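Local structure of SusD homolog (Bacteroides thetaiotaomicron VPI-5482, 3IHV) at residues L33-G38 with Q78-A83; Y40-F45 with G278-W283; N284-T289 with N365-K370; A369-Q374 with S388-Y393. The protein probably binds glycans at the bacterial outer membrane, as other members of the SusD family do, and so takes part in their uptake. All coordinates share one frame; numbering follows the deposited sequence. Where two conformers were deposited one is given.

Contact 1. Residues L33-G38 with Q78-A83; sequences LDAMYG and QQTWAA. With EDO (1,2-ethanediol), chain I.
The methyl of Ala83 lies at the apolar centre, met by three side chains of 33-38. Closest is selenomethionine Met36, whose CG stands 3.8 Å from Ala83 CB; the chain then bends at chi2 (-76°) and again at chi3, and its selenium also rests against that methyl. Ala35 CB approaches Ala83 CB to 4.2 Å from another direction, and Leu33 CD1, on the solvent side, touches Ala83 CB at 4.1 Å. One turn back along helix 78-83, Ala35 CB also packs on Gln79, 4.0 Å from its CB and close to its carbonyl oxygen. The small side chain of Ala35 is consistent with the close backbones: the CA atoms of Ala35 and Thr80 are 5.0 Å apart. At the polar edge Thr80 OG1 donates to Ala35 O over 2.7 Å, in the carbonyl plane and on a lone pair, and ties the short helix to the long one. A valine in place of Thr80 would probably leave Ala35 O without this donor and these two segments without their direct hydrogen bond. Gln79 OE1 turns instead to Tyr40 OH. The axes of segments 34-38 and 78-83 approach to 8.7 Å and cross at -74°, a steep helix-helix crossing between a short, weakly bonded helix and part of helix 75-101 in the largely helical, TPR-related SusD fold.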
loop_
_atom_site.group_PDB
_atom_site.type_symbol
_atom_site.label_atom_id
_atom_site.label_comp_id
_atom_site.label_asym_id
_atom_site.label_seq_id
_atom_site.Cartn_x
_atom_site.Cartn_y
_atom_site.Cartn_z
ATOM N N LEU A 33 5.296 12.318 2.823
ATOM C CA LEU A 33 6.100 12.771 1.684
ATOM C C LEU A 33 5.605 12.186 0.357
ATOM O O LEU A 33 5.169 11.045 0.270
ATOM C CB LEU A 33 7.562 12.395 1.870
ATOM C CG LEU A 33 8.353 13.174 2.946
ATOM C CD1 LEU A 33 9.608 12.414 3.248
ATOM C CD2 LEU A 33 8.691 14.628 2.562
ATOM N N ASP A 34 5.778 12.985 -0.690
ATOM C CA ASP A 34 5.433 12.589 -2.032
ATOM C C ASP A 34 6.193 11.300 -2.386
ATOM O O ASP A 34 5.634 10.372 -2.962
ATOM C CB ASP A 34 5.796 13.760 -2.960
ATOM C CG ASP A 34 5.033 13.761 -4.291
ATOM O OD1 ASP A 34 3.790 13.684 -4.296
ATOM O OD2 ASP A 34 5.698 13.901 -5.338
ATOM N N ALA A 35 7.465 11.224 -1.980
ATOM C CA ALA A 35 8.300 10.062 -2.239
ATOM C C ALA A 35 7.984 8.845 -1.376
ATOM O O ALA A 35 8.548 7.764 -1.565
ATOM C CB ALA A 35 9.804 10.452 -2.075
HETATM N N MSE A 36 7.125 9.034 -0.384
HETATM C CA MSE A 36 6.599 7.988 0.481
HETATM C C MSE A 36 5.130 7.766 0.062
HETATM O O MSE A 36 4.884 7.526 -1.123
HETATM C CB MSE A 36 6.766 8.385 1.954
HETATM C CG MSE A 36 8.206 8.575 2.359
HETATM SE SE MSE A 36 9.164 6.901 2.591
HETATM C CE MSE A 36 8.254 6.235 4.199
ATOM N N TYR A 37 4.153 7.889 0.965
ATOM C CA TYR A 37 2.780 7.492 0.607
ATOM C C TYR A 37 1.949 8.567 -0.075
ATOM O O TYR A 37 0.813 8.301 -0.460
ATOM C CB TYR A 37 2.082 6.841 1.832
ATOM C CG TYR A 37 2.868 5.637 2.307
ATOM C CD1 TYR A 37 2.745 4.438 1.658
ATOM C CD2 TYR A 37 3.794 5.736 3.349
ATOM C CE1 TYR A 37 3.515 3.337 2.024
ATOM C CE2 TYR A 37 4.554 4.631 3.737
ATOM C CZ TYR A 37 4.425 3.461 3.069
ATOM O OH TYR A 37 5.209 2.388 3.440
ATOM N N GLY A 38 2.481 9.787 -0.216
ATOM C CA GLY A 38 1.743 10.800 -0.933
ATOM C C GLY A 38 1.593 10.439 -2.414
ATOM O O GLY A 38 0.613 10.854 -3.053
ATOM N N GLN A 78 15.671 7.197 -6.472
ATOM C CA GLN A 78 16.605 7.760 -5.504
ATOM C C GLN A 78 15.859 8.519 -4.399
ATOM O O GLN A 78 16.241 8.445 -3.214
ATOM C CB GLN A 78 17.628 8.671 -6.181
ATOM C CG GLN A 78 18.760 9.158 -5.240
ATOM C CD GLN A 78 18.391 10.370 -4.388
ATOM O OE1 GLN A 78 18.994 10.621 -3.333
ATOM N NE2 GLN A 78 17.425 11.134 -4.848
ATOM N N GLN A 79 14.804 9.234 -4.740
ATOM C CA GLN A 79 14.079 9.998 -3.731
ATOM C C GLN A 79 13.412 9.120 -2.663
ATOM O O GLN A 79 13.397 9.468 -1.480
ATOM C CB GLN A 79 13.034 10.884 -4.410
ATOM C CG GLN A 79 13.664 12.035 -5.205
ATOM C CD GLN A 79 12.664 12.798 -6.063
ATOM O OE1 GLN A 79 11.597 12.301 -6.397
ATOM N NE2 GLN A 79 13.026 14.028 -6.430
ATOM N N THR A 80 12.864 7.978 -3.087
ATOM C CA THR A 80 12.239 7.058 -2.142
ATOM C C THR A 80 13.299 6.392 -1.265
ATOM O O THR A 80 13.120 6.286 -0.043
ATOM C CB THR A 80 11.346 6.052 -2.835
ATOM O OG1 THR A 80 10.228 6.732 -3.406
ATOM C CG2 THR A 80 10.842 5.019 -1.854
ATOM N N TRP A 81 14.413 5.986 -1.880
ATOM C CA TRP A 81 15.514 5.405 -1.119
ATOM C C TRP A 81 15.923 6.396 -0.021
ATOM O O TRP A 81 16.019 6.026 1.152
ATOM C CB TRP A 81 16.672 5.064 -2.054
ATOM C CG TRP A 81 17.963 4.638 -1.456
ATOM C CD1 TRP A 81 18.997 5.438 -1.053
ATOM C CD2 TRP A 81 18.421 3.290 -1.327
ATOM N NE1 TRP A 81 20.064 4.657 -0.643
ATOM C CE2 TRP A 81 19.734 3.335 -0.811
ATOM C CE3 TRP A 81 17.845 2.056 -1.597
ATOM C CZ2 TRP A 81 20.462 2.194 -0.557
ATOM C CZ3 TRP A 81 18.584 0.900 -1.339
ATOM C CH2 TRP A 81 19.875 0.989 -0.839
ATOM N N ALA A 82 16.135 7.656 -0.403
ATOM C CA ALA A 82 16.523 8.705 0.538
ATOM C C ALA A 82 15.452 8.950 1.596
ATOM O O ALA A 82 15.770 9.126 2.759
ATOM C CB ALA A 82 16.867 10.021 -0.218
ATOM N N ALA A 83 14.192 8.964 1.213
ATOM C CA ALA A 83 13.120 9.224 2.173
ATOM C C ALA A 83 13.005 8.109 3.211
ATOM O O ALA A 83 12.806 8.362 4.417
ATOM C CB ALA A 83 11.754 9.441 1.447
HETATM C C1 EDO I . 22.767 5.181 2.710
HETATM O O1 EDO I . 21.824 6.225 2.599
HETATM C C2 EDO I . 22.386 4.065 1.792
HETATM O O2 EDO I . 22.956 4.279 0.489
#

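Contact 2. Residues Y40-F45 with G278-W283; sequences YLSILF and GRIGKW
Helix 40-44, a short helix containing a wider pi-type turn, packs against the irregular loop 278-283 through Ile43, which reaches two separate side chains of that loop. Its CG2 lies 3.4 Å from Trp283 CE3, a snug approach made obliquely to the indole. The other branch, with CG1 beside the backbone N (chi1 -61°), carries CD1 to within 3.9 Å of Ile280 CD1, and the two side chains run antiparallel alongside one another. Across this buried seam the N-terminal helical part of the SusD-family fold meets a loop between strands 259-263 and 302-304, and the same loop is held by Arg279, whose NE forms a salt bridge with Asp34. Leu44 adds CD1 at 3.8 Å from Trp283 CH2, so two successive residues of the helix pack obliquely against the six-membered part of the indole. Ser42 lies beside Ile280, its OG 3.6 Å from Ile280 CD1, while that hydroxyl hydrogen-bonds to Tyr37 O. Within the loop, Arg279 O accepts from both Lys282 N and Trp283 N, the latter at 3.1 Å.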
loop_
_atom_site.group_PDB
_atom_site.type_symbol
_atom_site.label_atom_id
_atom_site.label_comp_id
_atom_site.label_asym_id
_atom_site.label_seq_id
_atom_site.Cartn_x
_atom_site.Cartn_y
_atom_site.Cartn_z
ATOM N N TYR A 40 4.677 8.055 -4.430
ATOM C CA TYR A 40 5.470 6.956 -4.981
ATOM C C TYR A 40 5.173 5.573 -4.403
ATOM O O TYR A 40 4.957 4.607 -5.141
ATOM C CB TYR A 40 6.986 7.227 -4.925
ATOM C CG TYR A 40 7.491 8.523 -5.549
ATOM C CD1 TYR A 40 6.726 9.295 -6.392
ATOM C CD2 TYR A 40 8.809 8.898 -5.362
ATOM C CE1 TYR A 40 7.247 10.471 -6.954
ATOM C CE2 TYR A 40 9.310 10.049 -5.864
ATOM C CZ TYR A 40 8.536 10.842 -6.672
ATOM O OH TYR A 40 9.043 11.999 -7.191
ATOM N N LEU A 41 5.200 5.447 -3.088
ATOM C CA LEU A 41 4.950 4.157 -2.456
ATOM C C LEU A 41 3.475 3.758 -2.428
ATOM O O LEU A 41 3.176 2.586 -2.173
ATOM C CB LEU A 41 5.482 4.129 -1.020
ATOM C CG LEU A 41 7.001 4.148 -0.861
ATOM C CD1 LEU A 41 7.345 4.168 0.664
ATOM C CD2 LEU A 41 7.716 2.977 -1.565
ATOM N N SER A 42 2.582 4.744 -2.572
ATOM C CA SER A 42 1.152 4.458 -2.610
ATOM C C SER A 42 0.724 4.097 -4.021
ATOM O O SER A 42 0.098 3.032 -4.256
ATOM C CB SER A 42 0.366 5.644 -2.121
ATOM O OG SER A 42 0.785 6.843 -2.795
ATOM N N ILE A 43 1.120 4.927 -4.976
ATOM C CA ILE A 43 0.587 4.785 -6.331
ATOM C C ILE A 43 1.585 4.402 -7.409
ATOM O O ILE A 43 1.445 3.363 -8.030
ATOM C CB ILE A 43 -0.096 6.132 -6.762
ATOM C CG1 ILE A 43 -1.259 6.492 -5.829
ATOM C CG2 ILE A 43 -0.546 6.094 -8.250
ATOM C CD1 ILE A 43 -1.757 7.945 -6.009
ATOM N N LEU A 44 2.619 5.208 -7.563
ATOM C CA LEU A 44 3.468 5.142 -8.749
ATOM C C LEU A 44 4.265 3.871 -8.902
ATOM O O LEU A 44 4.393 3.379 -10.013
ATOM C CB LEU A 44 4.424 6.356 -8.828
ATOM C CG LEU A 44 5.200 6.597 -10.117
ATOM C CD1 LEU A 44 4.258 6.843 -11.339
ATOM C CD2 LEU A 44 6.202 7.769 -9.908
ATOM N N PHE A 45 4.787 3.343 -7.807
ATOM C CA PHE A 45 5.656 2.173 -7.885
ATOM C C PHE A 45 4.892 0.860 -7.863
ATOM O O PHE A 45 5.531 -0.202 -7.845
ATOM C CB PHE A 45 6.652 2.143 -6.716
ATOM C CG PHE A 45 7.612 3.322 -6.648
ATOM C CD1 PHE A 45 7.768 4.250 -7.687
ATOM C CD2 PHE A 45 8.507 3.392 -5.587
ATOM C CE1 PHE A 45 8.703 5.273 -7.577
ATOM C CE2 PHE A 45 9.434 4.414 -5.516
ATOM C CZ PHE A 45 9.508 5.349 -6.516
ATOM N N GLY A 278 -1.596 14.734 -0.092
ATOM C CA GLY A 278 -1.110 13.753 -1.012
ATOM C C GLY A 278 -1.845 13.802 -2.330
ATOM O O GLY A 278 -2.645 14.697 -2.597
ATOM N N ARG A 279 -1.573 12.804 -3.152
ATOM C CA ARG A 279 -2.173 12.707 -4.479
ATOM C C ARG A 279 -3.280 11.659 -4.565
ATOM O O ARG A 279 -3.717 11.301 -5.653
ATOM C CB ARG A 279 -1.074 12.394 -5.488
ATOM C CG ARG A 279 0.029 13.459 -5.540
ATOM C CD ARG A 279 0.947 13.176 -6.671
ATOM N NE ARG A 279 2.195 13.938 -6.615
ATOM C CZ ARG A 279 2.491 14.988 -7.371
ATOM N NH1 ARG A 279 1.637 15.444 -8.273
ATOM N NH2 ARG A 279 3.673 15.589 -7.232
ATOM N N ILE A 280 -3.750 11.179 -3.419
ATOM C CA ILE A 280 -4.740 10.094 -3.386
ATOM C C ILE A 280 -6.086 10.662 -3.830
ATOM O O ILE A 280 -6.488 11.767 -3.412
ATOM C CB ILE A 280 -4.847 9.422 -2.004
ATOM C CG1 ILE A 280 -3.463 9.123 -1.353
ATOM C CG2 ILE A 280 -5.731 8.178 -2.105
ATOM C CD1 ILE A 280 -2.442 8.326 -2.191
ATOM N N GLY A 281 -6.764 9.963 -4.729
ATOM C CA GLY A 281 -7.985 10.484 -5.353
ATOM C C GLY A 281 -7.707 11.502 -6.469
ATOM O O GLY A 281 -8.631 11.995 -7.116
ATOM N N LYS A 282 -6.429 11.816 -6.710
ATOM C CA LYS A 282 -6.054 12.755 -7.753
ATOM C C LYS A 282 -5.399 11.971 -8.875
ATOM O O LYS A 282 -6.029 11.694 -9.890
ATOM C CB LYS A 282 -5.129 13.852 -7.179
ATOM C CG LYS A 282 -5.723 14.559 -5.927
ATOM C CD LYS A 282 -7.075 15.178 -6.170
ATOM C CE LYS A 282 -7.007 16.437 -6.993
ATOM N NZ LYS A 282 -8.263 17.333 -7.170
ATOM N N TRP A 283 -4.162 11.532 -8.662
ATOM C CA TRP A 283 -3.443 10.791 -9.671
ATOM C C TRP A 283 -4.071 9.405 -9.897
ATOM O O TRP A 283 -4.041 8.857 -11.007
ATOM C CB TRP A 283 -1.984 10.642 -9.235
ATOM C CG TRP A 283 -0.995 10.614 -10.354
ATOM C CD1 TRP A 283 -0.332 11.688 -10.862
ATOM C CD2 TRP A 283 -0.504 9.464 -11.070
ATOM N NE1 TRP A 283 0.532 11.290 -11.848
ATOM C CE2 TRP A 283 0.458 9.928 -11.987
ATOM C CE3 TRP A 283 -0.781 8.103 -11.021
ATOM C CZ2 TRP A 283 1.124 9.072 -12.865
ATOM C CZ3 TRP A 283 -0.112 7.268 -11.876
ATOM C CH2 TRP A 283 0.842 7.757 -12.778
#

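Contact 3. Residues N284-T289 with N365-K370; sequences NGVKTT and NYTPAK
Thr367 meets the carbonyl of Gly285 with its CB, 3.3 Å from Gly285 O, and its OG1 lies 3.6 Å from Val286 CA. With OG1 placed between the backbone N and the carbonyl carbon (chi1 62°), Thr367 can reach the next carbonyl of its own chain: OG1 donates to Pro368 O over 2.9 Å, from a position about 40° out of the carbonyl plane, and accepts from water 2. That water in turn accepts from Lys287 N at 2.9 Å, so the hydroxyl reaches the opposing backbone through a single solvent molecule. The ring of Pro368 comes next, its CG 3.7 Å from Asn284 O. Water 1 donates to that same Asn284 O and, weakly, to Pro368 O. Val286 CG2 also packs near this carbonyl, 3.5 Å from Pro368 O, and touches Ala369 at CA, 4.1 Å away. No direct hydrogen bond joins the segments; water bridges and van der Waals contacts connect them. Strand 367-368 is an outer strand of a three-stranded antiparallel sheet, paired with strand 325-330. Val286 also packs on Tyr328 of that neighbour, and Asn284 and Pro368 both rest on Val302 of strand 302-304.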
loop_
_atom_site.group_PDB
_atom_site.type_symbol
_atom_site.label_atom_id
_atom_site.label_comp_id
_atom_site.label_asym_id
_atom_site.label_seq_id
_atom_site.Cartn_x
_atom_site.Cartn_y
_atom_site.Cartn_z
ATOM N N ASN A 284 -4.668 8.851 -8.846
ATOM C CA ASN A 284 -5.344 7.559 -8.955
ATOM C C ASN A 284 -6.842 7.716 -8.718
ATOM O O ASN A 284 -7.519 6.792 -8.273
ATOM C CB ASN A 284 -4.746 6.550 -7.991
ATOM C CG ASN A 284 -5.035 6.882 -6.542
ATOM O OD1 ASN A 284 -5.389 8.048 -6.215
ATOM N ND2 ASN A 284 -4.880 5.906 -5.672
ATOM N N GLY A 285 -7.357 8.896 -9.002
ATOM C CA GLY A 285 -8.765 9.152 -8.808
ATOM C C GLY A 285 -9.633 8.749 -9.984
ATOM O O GLY A 285 -9.191 8.056 -10.911
ATOM N N VAL A 286 -10.866 9.249 -9.951
ATOM C CA VAL A 286 -11.787 9.130 -11.062
ATOM C C VAL A 286 -11.499 10.349 -11.911
ATOM O O VAL A 286 -11.319 11.440 -11.363
ATOM C CB VAL A 286 -13.247 9.123 -10.575
ATOM C CG1 VAL A 286 -14.199 9.250 -11.763
ATOM C CG2 VAL A 286 -13.512 7.833 -9.802
ATOM N N LYS A 287 -11.436 10.189 -13.232
ATOM C CA LYS A 287 -11.173 11.316 -14.123
ATOM C C LYS A 287 -12.244 12.376 -13.910
ATOM O O LYS A 287 -13.427 12.098 -14.044
ATOM C CB LYS A 287 -11.123 10.825 -15.577
ATOM C CG LYS A 287 -10.666 11.838 -16.592
ATOM C CD LYS A 287 -9.223 12.240 -16.402
ATOM C CE LYS A 287 -8.549 12.760 -17.671
ATOM N NZ LYS A 287 -7.065 12.970 -17.423
ATOM N N THR A 288 -11.795 13.595 -13.600
ATOM C CA THR A 288 -12.677 14.724 -13.234
ATOM C C THR A 288 -12.136 16.053 -13.723
ATOM O O THR A 288 -10.938 16.351 -13.564
ATOM C CB THR A 288 -12.735 14.784 -11.670
ATOM O OG1 THR A 288 -13.040 13.491 -11.141
ATOM C CG2 THR A 288 -13.717 15.873 -11.125
ATOM N N THR A 289 -12.992 16.866 -14.339
ATOM C CA THR A 289 -12.569 18.174 -14.792
ATOM C C THR A 289 -12.576 19.204 -13.666
ATOM O O THR A 289 -13.328 19.098 -12.709
ATOM C CB THR A 289 -13.540 18.747 -15.834
ATOM O OG1 THR A 289 -14.856 18.777 -15.269
ATOM C CG2 THR A 289 -13.549 17.915 -17.112
ATOM N N ASN A 365 -9.678 3.195 -20.300
ATOM C CA ASN A 365 -9.564 4.383 -19.477
ATOM C C ASN A 365 -10.268 4.277 -18.120
ATOM O O ASN A 365 -10.187 5.230 -17.349
ATOM C CB ASN A 365 -10.029 5.616 -20.238
ATOM C CG ASN A 365 -9.038 6.056 -21.287
ATOM O OD1 ASN A 365 -7.832 5.964 -21.076
ATOM N ND2 ASN A 365 -9.538 6.611 -22.387
ATOM N N TYR A 366 -10.944 3.162 -17.826
ATOM C CA TYR A 366 -11.538 2.939 -16.503
ATOM C C TYR A 366 -10.457 3.178 -15.453
ATOM O O TYR A 366 -9.261 2.914 -15.692
ATOM C CB TYR A 366 -11.997 1.487 -16.296
ATOM C CG TYR A 366 -13.243 0.974 -16.990
ATOM C CD1 TYR A 366 -13.869 1.667 -18.032
ATOM C CD2 TYR A 366 -13.746 -0.281 -16.638
ATOM C CE1 TYR A 366 -14.991 1.146 -18.655
ATOM C CE2 TYR A 366 -14.826 -0.806 -17.240
ATOM C CZ TYR A 366 -15.444 -0.107 -18.272
ATOM O OH TYR A 366 -16.549 -0.628 -18.876
ATOM N N THR A 367 -10.886 3.644 -14.278
ATOM C CA THR A 367 -9.987 3.974 -13.178
ATOM C C THR A 367 -10.454 3.271 -11.902
ATOM O O THR A 367 -11.523 2.654 -11.870
ATOM C CB THR A 367 -10.001 5.495 -12.894
ATOM O OG1 THR A 367 -11.339 5.900 -12.481
ATOM C CG2 THR A 367 -9.591 6.282 -14.139
ATOM N N PRO A 368 -9.650 3.360 -10.844
ATOM C CA PRO A 368 -10.226 2.933 -9.571
ATOM C C PRO A 368 -11.375 3.887 -9.208
ATOM O O PRO A 368 -11.407 5.038 -9.674
ATOM C CB PRO A 368 -9.050 3.121 -8.581
ATOM C CG PRO A 368 -7.802 3.261 -9.442
ATOM C CD PRO A 368 -8.247 3.784 -10.728
ATOM N N ALA A 369 -12.321 3.414 -8.389
ATOM C CA ALA A 369 -13.418 4.240 -7.883
ATOM C C ALA A 369 -13.331 4.407 -6.367
ATOM O O ALA A 369 -14.126 5.114 -5.770
ATOM C CB ALA A 369 -14.761 3.634 -8.249
ATOM N N LYS A 370 -12.354 3.758 -5.733
ATOM C CA LYS A 370 -12.195 3.814 -4.274
ATOM C C LYS A 370 -11.950 5.222 -3.745
ATOM O O LYS A 370 -12.319 5.527 -2.614
ATOM C CB LYS A 370 -11.053 2.912 -3.854
ATOM C CG LYS A 370 -11.388 1.455 -4.066
ATOM C CD LYS A 370 -10.271 0.509 -3.667
ATOM C CE LYS A 370 -10.794 -0.936 -3.614
ATOM N NZ LYS A 370 -9.794 -2.024 -3.262
HETATM O O HOH W 1 -10.197 6.396 -7.329
HETATM O O HOH W 2 -12.450 7.734 -14.320
#

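Contact 4. Residues A369-Q374 with S388-Y393; sequences AKWDIQ and SNVNWY. With NA (sodium ion), chain F; EDO (1,2-ethanediol), chain L.
Water 3 is gripped by three groups: it accepts from Trp371 NE1 and Tyr393 N and donates to Asn391 O over 2.8 Å, a bridge from the indole to strand 392-396, which pairs antiparallel with strand 259-263. Just before this strand lies a sodium site: Asn389 O and Asn391 OD1 bind the ion at 2.3 and 2.5 Å, with three waters and Phe265 O completing it. Trp371 carries much of the contact. Over one face of its ring, toward the rim, lies Trp392 CZ3, 3.5 Å from Trp371 CZ2, the six-membered rings being inclined at 33°; Lys370 CB covers the centre of the opposite face. At the five-membered ring, CD1 of Trp371 meets Val390 CG1 at 3.6 Å. An alanine in place of Trp371 would probably leave water 3 without its indole donor and open a gap beside Trp392 and Val390. Ser388 OG accepts from Val390 N, forming an ST turn, and its hydroxyl also bonds to Ile280 O. Beyond it, Ile373 CG1 packs 3.8 Å from Val390 CG2.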
loop_
_atom_site.group_PDB
_atom_site.type_symbol
_atom_site.label_atom_id
_atom_site.label_comp_id
_atom_site.label_asym_id
_atom_site.label_seq_id
_atom_site.Cartn_x
_atom_site.Cartn_y
_atom_site.Cartn_z
ATOM N N ALA A 369 -12.321 3.414 -8.389
ATOM C CA ALA A 369 -13.418 4.240 -7.883
ATOM C C ALA A 369 -13.331 4.407 -6.367
ATOM O O ALA A 369 -14.126 5.114 -5.770
ATOM C CB ALA A 369 -14.761 3.634 -8.249
ATOM N N LYS A 370 -12.354 3.758 -5.733
ATOM C CA LYS A 370 -12.195 3.814 -4.274
ATOM C C LYS A 370 -11.950 5.222 -3.745
ATOM O O LYS A 370 -12.319 5.527 -2.614
ATOM C CB LYS A 370 -11.053 2.912 -3.854
ATOM C CG LYS A 370 -11.388 1.455 -4.066
ATOM C CD LYS A 370 -10.271 0.509 -3.667
ATOM C CE LYS A 370 -10.794 -0.936 -3.614
ATOM N NZ LYS A 370 -9.794 -2.024 -3.262
ATOM N N TRP A 371 -11.276 6.039 -4.549
ATOM C CA TRP A 371 -10.928 7.403 -4.153
ATOM C C TRP A 371 -11.630 8.454 -5.026
ATOM O O TRP A 371 -11.058 9.479 -5.386
ATOM C CB TRP A 371 -9.397 7.581 -4.034
ATOM C CG TRP A 371 -8.822 6.492 -3.170
ATOM C CD1 TRP A 371 -8.812 6.457 -1.803
ATOM C CD2 TRP A 371 -8.289 5.223 -3.608
ATOM N NE1 TRP A 371 -8.302 5.249 -1.361
ATOM C CE2 TRP A 371 -7.934 4.499 -2.444
ATOM C CE3 TRP A 371 -7.985 4.676 -4.860
ATOM C CZ2 TRP A 371 -7.368 3.221 -2.493
ATOM C CZ3 TRP A 371 -7.422 3.395 -4.918
ATOM C CH2 TRP A 371 -7.098 2.695 -3.728
ATOM N N ASP A 372 -12.912 8.189 -5.301
ATOM C CA ASP A 372 -13.766 9.107 -6.005
ATOM C C ASP A 372 -14.154 10.302 -5.093
ATOM O O ASP A 372 -15.097 10.237 -4.277
ATOM C CB ASP A 372 -14.994 8.369 -6.493
ATOM C CG ASP A 372 -15.898 9.240 -7.309
ATOM O OD1 ASP A 372 -15.833 10.498 -7.163
ATOM O OD2 ASP A 372 -16.701 8.662 -8.042
ATOM N N ILE A 373 -13.391 11.377 -5.229
ATOM C CA ILE A 373 -13.600 12.579 -4.422
ATOM C C ILE A 373 -15.025 13.182 -4.608
ATOM O O ILE A 373 -15.669 13.534 -3.628
ATOM C CB ILE A 373 -12.488 13.626 -4.693
ATOM C CG1 ILE A 373 -11.152 13.116 -4.157
ATOM C CG2 ILE A 373 -12.850 14.970 -4.079
ATOM C CD1 ILE A 373 -9.946 14.025 -4.464
ATOM N N GLN A 374 -15.485 13.300 -5.855
ATOM C CA GLN A 374 -16.787 13.867 -6.136
ATOM C C GLN A 374 -17.877 13.056 -5.435
ATOM O O GLN A 374 -18.805 13.613 -4.878
ATOM C CB GLN A 374 -17.019 13.872 -7.633
ATOM C CG GLN A 374 -18.383 14.315 -8.082
ATOM C CD GLN A 374 -18.645 15.795 -7.879
ATOM O OE1 GLN A 374 -17.730 16.642 -7.931
ATOM N NE2 GLN A 374 -19.907 16.121 -7.726
ATOM N N SER A 388 -4.746 16.441 -2.406
ATOM C CA SER A 388 -5.994 16.277 -1.692
ATOM C C SER A 388 -5.737 15.962 -0.228
ATOM O O SER A 388 -4.610 15.734 0.168
ATOM C CB SER A 388 -6.789 15.098 -2.282
ATOM O OG SER A 388 -6.201 13.850 -1.896
ATOM N N ASN A 389 -6.833 15.917 0.545
ATOM C CA ASN A 389 -6.815 15.432 1.923
ATOM C C ASN A 389 -7.284 13.972 2.017
ATOM O O ASN A 389 -7.598 13.500 3.103
ATOM C CB ASN A 389 -7.699 16.340 2.775
ATOM C CG ASN A 389 -7.134 17.702 2.876
ATOM O OD1 ASN A 389 -5.911 17.858 2.959
ATOM N ND2 ASN A 389 -7.997 18.707 2.862
ATOM N N VAL A 390 -7.305 13.223 0.924
ATOM C CA VAL A 390 -7.702 11.824 0.948
ATOM C C VAL A 390 -6.605 10.949 1.585
ATOM O O VAL A 390 -5.417 11.097 1.289
ATOM C CB VAL A 390 -8.063 11.284 -0.461
ATOM C CG1 VAL A 390 -8.399 9.777 -0.426
ATOM C CG2 VAL A 390 -9.225 12.105 -1.066
ATOM N N ASN A 391 -7.010 10.035 2.461
ATOM C CA ASN A 391 -6.052 9.190 3.169
ATOM C C ASN A 391 -5.646 7.940 2.407
ATOM O O ASN A 391 -6.186 7.677 1.339
ATOM C CB ASN A 391 -6.585 8.851 4.558
ATOM C CG ASN A 391 -6.744 10.064 5.414
ATOM O OD1 ASN A 391 -6.215 11.141 5.106
ATOM N ND2 ASN A 391 -7.520 9.931 6.511
ATOM N N TRP A 392 -4.671 7.222 2.956
ATOM C CA TRP A 392 -4.119 6.021 2.310
ATOM C C TRP A 392 -4.066 4.791 3.205
ATOM O O TRP A 392 -3.318 4.751 4.195
ATOM C CB TRP A 392 -2.709 6.280 1.740
ATOM C CG TRP A 392 -2.252 5.112 0.940
ATOM C CD1 TRP A 392 -1.264 4.226 1.250
ATOM C CD2 TRP A 392 -2.770 4.710 -0.322
ATOM N NE1 TRP A 392 -1.167 3.263 0.275
ATOM C CE2 TRP A 392 -2.077 3.526 -0.707
ATOM C CE3 TRP A 392 -3.811 5.179 -1.123
ATOM C CZ2 TRP A 392 -2.345 2.854 -1.891
ATOM C CZ3 TRP A 392 -4.076 4.529 -2.308
ATOM C CH2 TRP A 392 -3.346 3.370 -2.687
ATOM N N TYR A 393 -4.845 3.780 2.860
ATOM C CA TYR A 393 -4.790 2.524 3.591
ATOM C C TYR A 393 -3.554 1.715 3.168
ATOM O O TYR A 393 -3.465 1.225 2.024
ATOM C CB TYR A 393 -5.980 1.611 3.338
ATOM C CG TYR A 393 -7.316 2.069 3.890
ATOM C CD1 TYR A 393 -7.527 2.169 5.275
ATOM C CD2 TYR A 393 -8.371 2.321 3.038
ATOM C CE1 TYR A 393 -8.754 2.539 5.787
ATOM C CE2 TYR A 393 -9.625 2.707 3.533
ATOM C CZ TYR A 393 -9.805 2.800 4.911
ATOM O OH TYR A 393 -11.031 3.168 5.393
HETATM NA NA NA F . -7.440 13.266 5.387
HETATM C C1 EDO L . -10.725 16.299 -0.722
HETATM O O1 EDO L . -9.488 15.819 -0.207
HETATM C C2 EDO L . -10.483 17.166 -1.940
HETATM O O2 EDO L . -9.151 17.676 -1.908
HETATM O O HOH W 3 -7.200 5.073 1.328
HETATM O O HOH W 4 -7.243 12.607 7.677
HETATM O O HOH W 5 -9.641 11.891 4.288
HETATM O O HOH W 6 -9.117 14.817 5.827
#

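How the contacts relate
From the N terminus, residues 33-38 and 40-45 are separated by one residue. Contact 1 closes a short loop back to helix 75-101, whereas contact 2 spans more than 230 residues to 278-283; their segments alternate, so the two cross. The two contacts touch where helix 40-44 meets the start of helix 75-101. The chain then passes straight from 278-283 into 284-289, where contact 3 opens, closing at 365-370. Contact 4 starts on that stretch, sharing Ala369 and Lys370, and closes a short loop at 388-393. There a backbone hydrogen bond between Ser388 and Gly278 returns to contact 2, linking the N-terminal helices with the sodium-binding loop and nearby strands.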